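Local coordinates for protein taurocyamine kinase (Schistosoma mansoni, PDB 4WOD) that catalyses the reversible, magnesium-dependent transfer of a phosphate group between ATP and the guanidino compound taurocyamine, at residues R175-L178 / V179-F183; N611-G614 / K615-F619. The protein carries 4 engineered substitutions. One frame throughout, in Å; residues are numbered along the deposited sequence.

Contact 1: R175-L178 / V179-F183; sequences RIKL and VNDHF
Leu178 O takes the amide of Phe183 in a short bond, N to O 2.7 Å, with the donor nearly along the C=O axis of Leu178. This 6→1 bond follows three ordinary helical bonds of the same stretch: Val179 N to Arg175 O, Asn180 N to Ile176 O and Asp181 N to Lys177 O, each close to 3.0 Å. His182, with positive phi (57°), is where the chain leaves the helix, and its N gives Val179 O a weak bond, the 5→2 partner. The two bonds back into the last turn make a Schellman motif that ends helix 172-180 in the catalytic domain of the first repeat. The turn also places the His182 ring, predicted to bind ATP, with Val179 O 3.6 Å above one face, displaced from the ring centre.

Apolar contact runs from Leu178, whose CD2 comes to the edge of the Phe183 ring, near its plane, and lies 4.2 Å from Phe183 CB. Both side chains rest on Ile207 and Ile209 of strand 206-210, and Phe183 O accepts a hydrogen bond from Trp218 NE1, so the cap is fastened to the sheet. Val179 CG1, set between its own N and carbonyl carbon (chi1 60°), packs tightly at 3.0 Å from Arg175 O and 3.1 Å from Ile176 O.

On the exposed side, Ile176 and Asn180 run alongside each other in the same direction, CG2 against ND2. Lys177 turns CG away from its own N (chi1 173°), bringing the methylene to 3.9 Å from Asp181 OD2, yet the bent chain leaves NZ 6.0 Å from Asp181 OD2, too far for a salt bridge.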
loop_
_atom_site.group_PDB
_atom_site.type_symbol
_atom_site.label_atom_id
_atom_site.label_comp_id
_atom_site.label_asym_id
_atom_site.label_seq_id
_atom_site.Cartn_x
_atom_site.Cartn_y
_atom_site.Cartn_z
ATOM N N ARG A 175 19.490 -30.448 18.912
ATOM C CA ARG A 175 19.217 -29.042 18.677
ATOM C C ARG A 175 19.364 -28.693 17.195
ATOM O O ARG A 175 18.475 -28.086 16.598
ATOM C CB ARG A 175 20.162 -28.196 19.524
ATOM C CG ARG A 175 19.870 -26.718 19.556
ATOM C CD ARG A 175 20.881 -26.048 20.469
ATOM N NE ARG A 175 21.309 -26.983 21.507
ATOM C CZ ARG A 175 22.291 -26.759 22.373
ATOM N NH1 ARG A 175 22.968 -25.620 22.330
ATOM N NH2 ARG A 175 22.596 -27.684 23.279
ATOM N N ILE A 176 20.490 -29.098 16.614
ATOM C CA ILE A 176 20.776 -28.829 15.212
ATOM C C ILE A 176 19.758 -29.535 14.324
ATOM O O ILE A 176 19.190 -28.933 13.421
ATOM C CB ILE A 176 22.212 -29.276 14.832
ATOM C CG1 ILE A 176 23.241 -28.322 15.443
ATOM C CG2 ILE A 176 22.385 -29.329 13.314
ATOM C CD1 ILE A 176 24.671 -28.857 15.430
ATOM N N LYS A 177 19.518 -30.809 14.599
ATOM C CA LYS A 177 18.548 -31.571 13.821
ATOM C C LYS A 177 17.133 -30.971 13.872
ATOM O O LYS A 177 16.458 -30.870 12.845
ATOM C CB LYS A 177 18.512 -33.023 14.302
ATOM C CG LYS A 177 17.403 -33.857 13.666
ATOM C CD LYS A 177 17.834 -35.304 13.483
ATOM C CE LYS A 177 18.308 -35.904 14.800
ATOM N NZ LYS A 177 17.320 -35.710 15.898
ATOM N N LEU A 178 16.702 -30.565 15.068
ATOM C CA LEU A 178 15.331 -30.110 15.281
ATOM C C LEU A 178 15.091 -28.729 14.694
ATOM O O LEU A 178 14.003 -28.436 14.201
ATOM C CB LEU A 178 14.994 -30.104 16.773
ATOM C CG LEU A 178 14.815 -31.481 17.408
ATOM C CD1 LEU A 178 14.851 -31.376 18.926
ATOM C CD2 LEU A 178 13.509 -32.119 16.940
ATOM N N VAL A 179 16.103 -27.872 14.749
ATOM C CA VAL A 179 15.964 -26.568 14.130
ATOM C C VAL A 179 16.021 -26.729 12.603
ATOM O O VAL A 179 15.353 -26.001 11.871
ATOM C CB VAL A 179 17.040 -25.579 14.636
ATOM C CG1 VAL A 179 18.406 -26.090 14.331
ATOM C CG2 VAL A 179 16.842 -24.194 14.028
ATOM N N ASN A 180 16.786 -27.707 12.127
ATOM C CA ASN A 180 16.842 -27.988 10.693
ATOM C C ASN A 180 15.494 -28.461 10.168
ATOM O O ASN A 180 15.092 -28.101 9.067
ATOM C CB ASN A 180 17.922 -29.025 10.381
ATOM C CG ASN A 180 19.290 -28.399 10.256
ATOM O OD1 ASN A 180 19.439 -27.180 10.396
ATOM N ND2 ASN A 180 20.298 -29.219 10.002
ATOM N N ASP A 181 14.790 -29.247 10.972
ATOM C CA ASP A 181 13.440 -29.675 10.617
ATOM C C ASP A 181 12.388 -28.628 11.001
ATOM O O ASP A 181 11.194 -28.856 10.851
ATOM C CB ASP A 181 13.129 -31.015 11.279
ATOM C CG ASP A 181 13.979 -32.137 10.721
ATOM O OD1 ASP A 181 14.372 -32.046 9.537
ATOM O OD2 ASP A 181 14.270 -33.096 11.462
ATOM N N HIS A 182 12.858 -27.487 11.492
ATOM C CA HIS A 182 12.010 -26.373 11.919
ATOM C C HIS A 182 11.001 -26.773 12.982
ATOM O O HIS A 182 9.867 -26.294 12.986
ATOM C CB HIS A 182 11.300 -25.761 10.714
ATOM C CG HIS A 182 12.245 -25.301 9.654
ATOM N ND1 HIS A 182 12.480 -26.022 8.502
ATOM C CD2 HIS A 182 13.058 -24.219 9.596
ATOM C CE1 HIS A 182 13.379 -25.390 7.767
ATOM N NE2 HIS A 182 13.746 -24.295 8.408
ATOM N N PHE A 183 11.422 -27.644 13.892
ATOM C CA PHE A 183 10.600 -27.987 15.040
ATOM C C PHE A 183 11.027 -27.224 16.288
ATOM O O PHE A 183 10.276 -27.132 17.257
ATOM C CB PHE A 183 10.660 -29.486 15.306
ATOM C CG PHE A 183 10.067 -30.311 14.206
ATOM C CD1 PHE A 183 9.081 -29.780 13.386
ATOM C CD2 PHE A 183 10.502 -31.605 13.980
ATOM C CE1 PHE A 183 8.529 -30.537 12.362
ATOM C CE2 PHE A 183 9.952 -32.372 12.960
ATOM C CZ PHE A 183 8.965 -31.836 12.151
#

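Contact 2: N611-G614 / K615-F619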
loop_
_atom_site.group_PDB
_atom_site.type_symbol
_atom_site.label_atom_id
_atom_site.label_comp_id
_atom_site.label_asym_id
_atom_site.label_seq_id
_atom_site.Cartn_x
_atom_site.Cartn_y
_atom_site.Cartn_z
ATOM N N ASN A 611 10.479 23.588 -27.065
ATOM C CA ASN A 611 11.210 23.529 -28.316
ATOM C C ASN A 611 12.636 23.001 -28.142
ATOM O O ASN A 611 13.089 22.194 -28.937
ATOM C CB ASN A 611 11.222 24.904 -28.987
ATOM C CG ASN A 611 9.865 25.272 -29.563
ATOM O OD1 ASN A 611 9.031 24.395 -29.826
ATOM N ND2 ASN A 611 9.628 26.565 -29.753
ATOM N N ALA A 612 13.333 23.453 -27.097
ATOM C CA ALA A 612 14.712 23.027 -26.852
ATOM C C ALA A 612 14.796 21.519 -26.553
ATOM O O ALA A 612 15.651 20.812 -27.075
ATOM C CB ALA A 612 15.317 23.837 -25.700
ATOM N N ILE A 613 13.902 21.045 -25.700
ATOM C CA ILE A 613 13.837 19.640 -25.391
ATOM C C ILE A 613 13.524 18.830 -26.655
ATOM O O ILE A 613 14.116 17.754 -26.877
ATOM C CB ILE A 613 12.803 19.383 -24.283
ATOM C CG1 ILE A 613 13.268 20.073 -22.992
ATOM C CG2 ILE A 613 12.608 17.873 -24.057
ATOM C CD1 ILE A 613 12.299 19.988 -21.849
ATOM N N GLY A 614 12.636 19.372 -27.487
ATOM C CA GLY A 614 12.146 18.728 -28.702
ATOM C C GLY A 614 13.192 18.521 -29.786
ATOM O O GLY A 614 13.051 17.650 -30.654
ATOM N N LYS A 615 14.267 19.299 -29.721
ATOM C CA LYS A 615 15.424 19.046 -30.577
ATOM C C LYS A 615 15.988 17.628 -30.439
ATOM O O LYS A 615 16.509 17.085 -31.412
ATOM C CB LYS A 615 16.538 20.062 -30.289
ATOM C CG LYS A 615 16.126 21.505 -30.526
ATOM C CD LYS A 615 15.823 21.727 -31.984
ATOM C CE LYS A 615 16.096 23.161 -32.378
ATOM N NZ LYS A 615 14.861 23.971 -32.331
ATOM N N SER A 616 15.866 17.015 -29.258
ATOM C CA SER A 616 16.566 15.748 -28.997
ATOM C C SER A 616 15.667 14.508 -29.067
ATOM O O SER A 616 16.142 13.374 -28.900
ATOM C CB SER A 616 17.244 15.784 -27.623
ATOM O OG SER A 616 18.248 16.798 -27.565
ATOM N N MET A 617 14.380 14.715 -29.298
ATOM C CA MET A 617 13.451 13.591 -29.333
ATOM C C MET A 617 12.143 13.975 -30.020
ATOM O O MET A 617 11.769 15.146 -30.041
ATOM C CB MET A 617 13.181 13.105 -27.906
ATOM C CG MET A 617 12.449 14.145 -27.069
ATOM S SD MET A 617 12.620 13.920 -25.298
ATOM C CE MET A 617 14.294 14.561 -25.056
ATOM N N LYS A 618 11.443 12.979 -30.562
ATOM C CA LYS A 618 10.152 13.188 -31.196
ATOM C C LYS A 618 9.034 13.020 -30.161
ATOM O O LYS A 618 8.995 12.001 -29.472
ATOM C CB LYS A 618 9.959 12.195 -32.360
ATOM C CG LYS A 618 11.085 12.207 -33.397
ATOM C CD LYS A 618 10.692 11.479 -34.682
ATOM C CE LYS A 618 11.715 11.735 -35.792
ATOM N NZ LYS A 618 11.383 10.990 -37.039
ATOM N N PHE A 619 8.154 14.020 -30.031
ATOM C CA PHE A 619 7.005 13.919 -29.128
ATOM C C PHE A 619 5.890 13.119 -29.789
ATOM O O PHE A 619 5.563 13.367 -30.936
ATOM C CB PHE A 619 6.464 15.298 -28.744
ATOM C CG PHE A 619 7.438 16.138 -27.976
ATOM C CD1 PHE A 619 8.322 15.553 -27.082
ATOM C CD2 PHE A 619 7.504 17.503 -28.189
ATOM C CE1 PHE A 619 9.241 16.331 -26.388
ATOM C CE2 PHE A 619 8.419 18.289 -27.478
ATOM C CZ PHE A 619 9.280 17.699 -26.589
HETATM O O HOH W 1 17.554 18.910 -26.390
#
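The C-terminal end of helix 599-614, in the catalytic domain of the second repeat, runs out here into the loop that leads to strand 621-622. Ile613 faces inward and meets both apolar residues of the loop. Its CG2, anti to the backbone N, lies 3.8 Å from Met617 CE, and the two side chains are neighbours with a common heading. Met617 reaches it with CG between its own N and carbonyl carbon (chi1 66°) and a bend at chi3 that turns the methyl back toward the helix. The same CG2 comes to the edge of the Phe619 ring, near its plane, 4.2 Å from CZ. Beside it the ring tip closes on bare backbone, Phe619 CZ being 3.7 Å from Gly614 CA.

Around this apolar patch the backbone bonds slacken. Lys615 N is shared weakly between Asn611 O and Ala612 O, and Met617 N gives a weak bond to Gly614 O. Firmer is Ser616 N to Ile613 O at 3.0 Å, a nearly straight N-H (165°) that arrives 43° out of the carbonyl plane. A water donates to Ala612 O, 2.8 Å away, and also bonds Ser616 OG, tying the last turn to the loop on the exposed side. Lys615 brings CB to 3.4 Å from Ala612 O.

Ile613 and Met617 also pack on helix 502-517, and both, like Phe619, touch Met588 of strand 588-595. The chemistry is thus two-sided: one good amide bond, several weak ones and a water close the helix end toward solvent, while isoleucine, methionine and the phenylalanine ring hold the loop against helix and sheet by apolar contact.

In the fold
Both contacts close a helix in the catalytic domain of a repeat, contact 1 in the first and contact 2 in the second; their centres lie about 63 Å apart and they share no element. Contact 1 is a surface feature, with one buried residue, Leu178, and Phe183 also set against the sheet, whereas contact 2 is partly buried, with two inward residues between a neighbouring helix and the sheet. Their helix ends also differ: 175-183 finishes in regular amide bonds and a positive-phi turn at the histidine predicted to bind ATP, while 611-619 has mostly weak backbone bonds and a water bridge. The Ile613 side chain lies about 10 Å from that of Arg589, predicted to bind ATP.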